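Local coordinates for protein nucleoporin NUP159 (Saccharomyces cerevisiae, PDB 1XIP) that forms a beta-propeller at its N-terminus that tethers the helicase Dbp5 to the nuclear pore and so serves mRNA export, at residues A[89-100]-A[103-114]. Numbering follows the deposited sequence.
Sequences DVIFVCFHGDQV and STRNALYSLDLE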
loop_
_atom_site.group_PDB
_atom_site.type_symbol
_atom_site.label_atom_id
_atom_site.label_comp_id
_atom_site.label_asym_id
_atom_site.label_seq_id
_atom_site.Cartn_x
_atom_site.Cartn_y
_atom_site.Cartn_z
ATOM N N ASP A 89 -0.041 18.369 -1.607
ATOM C CA ASP A 89 0.759 17.223 -2.053
ATOM C C ASP A 89 0.755 16.018 -1.107
ATOM O O ASP A 89 1.810 15.493 -0.794
ATOM C CB ASP A 89 2.208 17.691 -2.295
ATOM C CG ASP A 89 2.785 17.198 -3.626
ATOM O OD1 ASP A 89 2.207 17.533 -4.710
ATOM O OD2 ASP A 89 3.836 16.501 -3.675
ATOM N N VAL A 90 -0.399 15.553 -0.649
ATOM C CA VAL A 90 -0.322 14.510 0.379
ATOM C C VAL A 90 -0.179 13.088 -0.117
ATOM O O VAL A 90 -0.835 12.679 -1.083
ATOM C CB VAL A 90 -1.320 14.664 1.597
ATOM C CG1 VAL A 90 -2.269 15.806 1.404
ATOM C CG2 VAL A 90 -2.028 13.352 1.918
ATOM N N ILE A 91 0.713 12.352 0.547
ATOM C CA ILE A 91 1.098 11.020 0.118
ATOM C C ILE A 91 0.889 9.997 1.216
ATOM O O ILE A 91 0.985 8.792 0.979
ATOM C CB ILE A 91 2.560 11.023 -0.382
ATOM C CG1 ILE A 91 3.528 11.459 0.721
ATOM C CG2 ILE A 91 2.706 11.956 -1.572
ATOM C CD1 ILE A 91 4.920 10.926 0.535
ATOM N N PHE A 92 0.578 10.481 2.415
ATOM C CA PHE A 92 0.575 9.641 3.599
ATOM C C PHE A 92 -0.308 10.199 4.693
ATOM O O PHE A 92 -0.204 11.345 5.072
ATOM C CB PHE A 92 1.999 9.455 4.143
ATOM C CG PHE A 92 2.059 8.625 5.386
ATOM C CD1 PHE A 92 2.177 7.237 5.306
ATOM C CD2 PHE A 92 1.974 9.216 6.645
ATOM C CE1 PHE A 92 2.231 6.449 6.455
ATOM C CE2 PHE A 92 2.032 8.428 7.808
ATOM C CZ PHE A 92 2.168 7.041 7.703
ATOM N N VAL A 93 -1.135 9.330 5.242
ATOM C CA VAL A 93 -2.174 9.707 6.177
ATOM C C VAL A 93 -2.322 8.508 7.120
ATOM O O VAL A 93 -2.245 7.362 6.665
ATOM C CB VAL A 93 -3.458 10.025 5.382
ATOM C CG1 VAL A 93 -4.599 9.038 5.663
ATOM C CG2 VAL A 93 -3.855 11.470 5.546
ATOM N N CYS A 94 -2.469 8.755 8.425
ATOM C CA CYS A 94 -2.537 7.654 9.389
ATOM C C CYS A 94 -2.772 8.062 10.842
ATOM O O CYS A 94 -2.293 9.106 11.277
ATOM C CB CYS A 94 -1.278 6.786 9.288
ATOM S SG CYS A 94 -0.010 7.109 10.519
ATOM N N PHE A 95 -3.475 7.209 11.596
ATOM C CA PHE A 95 -3.715 7.452 13.018
ATOM C C PHE A 95 -2.560 6.953 13.848
ATOM O O PHE A 95 -2.009 5.900 13.567
ATOM C CB PHE A 95 -5.004 6.786 13.491
ATOM C CG PHE A 95 -6.243 7.331 12.846
ATOM C CD1 PHE A 95 -6.777 6.726 11.706
ATOM C CD2 PHE A 95 -6.875 8.434 13.365
ATOM C CE1 PHE A 95 -7.921 7.223 11.102
ATOM C CE2 PHE A 95 -8.021 8.939 12.776
ATOM C CZ PHE A 95 -8.550 8.328 11.637
ATOM N N HIS A 96 -2.209 7.710 14.885
ATOM C CA HIS A 96 -1.128 7.354 15.797
ATOM C C HIS A 96 -1.431 7.909 17.180
ATOM O O HIS A 96 -1.390 9.115 17.389
ATOM C CB HIS A 96 0.209 7.919 15.297
ATOM C CG HIS A 96 1.355 7.694 16.243
ATOM N ND1 HIS A 96 1.903 8.706 17.009
ATOM C CD2 HIS A 96 2.055 6.570 16.550
ATOM C CE1 HIS A 96 2.896 8.216 17.738
ATOM N NE2 HIS A 96 3.009 6.923 17.477
ATOM N N GLY A 97 -1.723 7.037 18.133
ATOM C CA GLY A 97 -2.121 7.506 19.443
ATOM C C GLY A 97 -3.340 8.388 19.284
ATOM O O GLY A 97 -4.286 8.021 18.592
ATOM N N ASP A 98 -3.312 9.570 19.880
ATOM C CA ASP A 98 -4.439 10.490 19.743
ATOM C C ASP A 98 -4.222 11.567 18.668
ATOM O O ASP A 98 -4.745 12.663 18.766
ATOM C CB ASP A 98 -4.773 11.108 21.097
ATOM C CG ASP A 98 -5.631 10.179 21.968
ATOM O OD1 ASP A 98 -5.085 9.189 22.532
ATOM O OD2 ASP A 98 -6.866 10.361 22.135
ATOM N N GLN A 99 -3.459 11.220 17.639
ATOM C CA GLN A 99 -3.069 12.151 16.599
ATOM C C GLN A 99 -3.313 11.563 15.221
ATOM O O GLN A 99 -3.486 10.358 15.068
ATOM C CB GLN A 99 -1.577 12.455 16.719
ATOM C CG GLN A 99 -1.209 13.484 17.755
ATOM C CD GLN A 99 0.301 13.687 17.845
ATOM O OE1 GLN A 99 1.093 12.898 17.287
ATOM N NE2 GLN A 99 0.709 14.744 18.543
ATOM N N VAL A 100 -3.309 12.424 14.213
ATOM C CA VAL A 100 -3.285 11.981 12.835
ATOM C C VAL A 100 -2.021 12.539 12.167
ATOM O O VAL A 100 -1.748 13.738 12.226
ATOM C CB VAL A 100 -4.541 12.432 12.075
ATOM C CG1 VAL A 100 -4.482 11.993 10.642
ATOM C CG2 VAL A 100 -5.768 11.858 12.701
ATOM N N SER A 103 1.506 13.537 5.736
ATOM C CA SER A 103 2.763 13.849 5.114
ATOM C C SER A 103 2.573 14.197 3.659
ATOM O O SER A 103 1.853 13.505 2.930
ATOM C CB SER A 103 3.693 12.667 5.232
ATOM O OG SER A 103 5.011 13.058 4.957
ATOM N N THR A 104 3.188 15.298 3.245
ATOM C CA THR A 104 3.423 15.554 1.825
ATOM C C THR A 104 4.805 15.005 1.462
ATOM O O THR A 104 5.450 14.321 2.263
ATOM C CB THR A 104 3.369 17.084 1.491
ATOM O OG1 THR A 104 4.474 17.758 2.118
ATOM C CG2 THR A 104 2.122 17.765 2.070
ATOM N N ARG A 105 5.272 15.337 0.268
ATOM C CA ARG A 105 6.606 14.964 -0.150
ATOM C C ARG A 105 7.675 15.732 0.644
ATOM O O ARG A 105 8.802 15.233 0.835
ATOM C CB ARG A 105 6.766 15.193 -1.655
ATOM C CG ARG A 105 6.482 13.946 -2.498
ATOM C CD ARG A 105 5.865 14.216 -3.864
ATOM N NE ARG A 105 6.838 14.550 -4.927
ATOM C CZ ARG A 105 7.993 13.888 -5.189
ATOM N NH1 ARG A 105 8.386 12.846 -4.446
ATOM N NH2 ARG A 105 8.767 14.285 -6.193
ATOM N N ASN A 106 7.315 16.923 1.132
ATOM C CA ASN A 106 8.304 17.850 1.685
ATOM C C ASN A 106 8.268 18.075 3.191
ATOM O O ASN A 106 9.260 18.558 3.766
ATOM C CB ASN A 106 8.238 19.180 0.948
ATOM C CG ASN A 106 8.410 19.007 -0.540
ATOM O OD1 ASN A 106 9.516 18.779 -1.024
ATOM N ND2 ASN A 106 7.295 19.058 -1.281
ATOM N N ALA A 107 7.150 17.706 3.822
ATOM C CA ALA A 107 6.963 17.903 5.257
ATOM C C ALA A 107 5.949 16.943 5.877
ATOM O O ALA A 107 5.079 16.426 5.192
ATOM C CB ALA A 107 6.568 19.363 5.545
ATOM N N LEU A 108 6.077 16.729 7.185
ATOM C CA LEU A 108 5.189 15.879 7.977
ATOM C C LEU A 108 4.369 16.754 8.920
ATOM O O LEU A 108 4.904 17.713 9.493
ATOM C CB LEU A 108 6.043 14.927 8.810
ATOM C CG LEU A 108 5.588 13.543 9.300
ATOM C CD1 LEU A 108 6.037 13.332 10.756
ATOM C CD2 LEU A 108 4.102 13.268 9.155
ATOM N N TYR A 109 3.088 16.430 9.104
ATOM C CA TYR A 109 2.188 17.256 9.927
ATOM C C TYR A 109 1.408 16.420 10.902
ATOM O O TYR A 109 1.133 15.248 10.637
ATOM C CB TYR A 109 1.190 18.045 9.062
ATOM C CG TYR A 109 1.840 18.920 8.044
ATOM C CD1 TYR A 109 2.411 20.141 8.410
ATOM C CD2 TYR A 109 1.911 18.526 6.704
ATOM C CE1 TYR A 109 3.036 20.950 7.475
ATOM C CE2 TYR A 109 2.531 19.336 5.755
ATOM C CZ TYR A 109 3.091 20.544 6.155
ATOM O OH TYR A 109 3.705 21.345 5.238
ATOM N N SER A 110 1.023 17.050 12.011
ATOM C CA SER A 110 0.244 16.415 13.071
ATOM C C SER A 110 -1.054 17.159 13.338
ATOM O O SER A 110 -1.045 18.380 13.535
ATOM C CB SER A 110 1.045 16.432 14.356
ATOM O OG SER A 110 1.201 15.127 14.853
ATOM N N LEU A 111 -2.162 16.431 13.379
ATOM C CA LEU A 111 -3.414 17.004 13.865
ATOM C C LEU A 111 -3.814 16.356 15.188
ATOM O O LEU A 111 -3.845 15.141 15.312
ATOM C CB LEU A 111 -4.526 16.861 12.827
ATOM C CG LEU A 111 -5.962 17.051 13.310
ATOM C CD1 LEU A 111 -6.301 18.525 13.390
ATOM C CD2 LEU A 111 -6.912 16.325 12.388
ATOM N N ASP A 112 -4.106 17.179 16.175
ATOM C CA ASP A 112 -4.432 16.700 17.493
ATOM C C ASP A 112 -5.904 16.342 17.498
ATOM O O ASP A 112 -6.734 17.177 17.198
ATOM C CB ASP A 112 -4.137 17.811 18.490
ATOM C CG ASP A 112 -4.103 17.334 19.927
ATOM O OD1 ASP A 112 -4.595 16.210 20.237
ATOM O OD2 ASP A 112 -3.604 18.043 20.828
ATOM N N LEU A 113 -6.234 15.099 17.823
ATOM C CA LEU A 113 -7.604 14.621 17.626
ATOM C C LEU A 113 -8.523 15.085 18.723
ATOM O O LEU A 113 -9.741 14.969 18.601
ATOM C CB LEU A 113 -7.667 13.097 17.501
ATOM C CG LEU A 113 -7.261 12.484 16.159
ATOM C CD1 LEU A 113 -6.917 11.031 16.360
ATOM C CD2 LEU A 113 -8.357 12.630 15.115
ATOM N N GLU A 114 -7.941 15.612 19.796
ATOM C CA GLU A 114 -8.729 16.138 20.900
ATOM C C GLU A 114 -8.796 17.672 20.934
ATOM O O GLU A 114 -9.640 18.246 21.629
ATOM C CB GLU A 114 -8.243 15.558 22.230
ATOM C CG GLU A 114 -9.031 14.319 22.655
ATOM C CD GLU A 114 -8.284 13.444 23.653
ATOM O OE1 GLU A 114 -7.928 13.935 24.759
ATOM O OE2 GLU A 114 -8.062 12.254 23.339
#
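Val100 and Leu111 pair antiparallel with two backbone hydrogen bonds, Val100 N to Leu111 O and Leu111 N to Val100 O, each 3.0 Å long. Compact and branched, Val100 turns CG2 onto CD2 of Leu113 (3.6 Å), the two side chains crossing at about a right angle. Leucine suits this place because its second methyl meets the ring edge of Phe95 in the ring plane, Leu113 CD1 lying 4.0 Å from Phe95 CD2. The Leu113 backbone N also donates to Asp98 O, extending the ladder beyond the strand.

Toward the other end, Ser103 O receives a nearly straight bond from Ile91 N (2.9 Å, 177°) and a weak one from Phe92 N, the mark of a classic beta bulge. Ser103 N returns a bond to Phe92 O, while small Ser103 sets its CB against Phe92 CB. Thr104 OG1, held between its own backbone N and carbonyl carbon (chi1 67°), accepts from Asn106 N, an ST turn, and from Ala107 N, an ST motif; together they brace the turn into strand 107-112.

Gly97 takes the positive phi of the type II' turn between strands 90-96 and 99-104. These strands and 107-112 form three-quarters of a propeller blade that 119-124 completes; strands 51-56 and 129-134 pack against it.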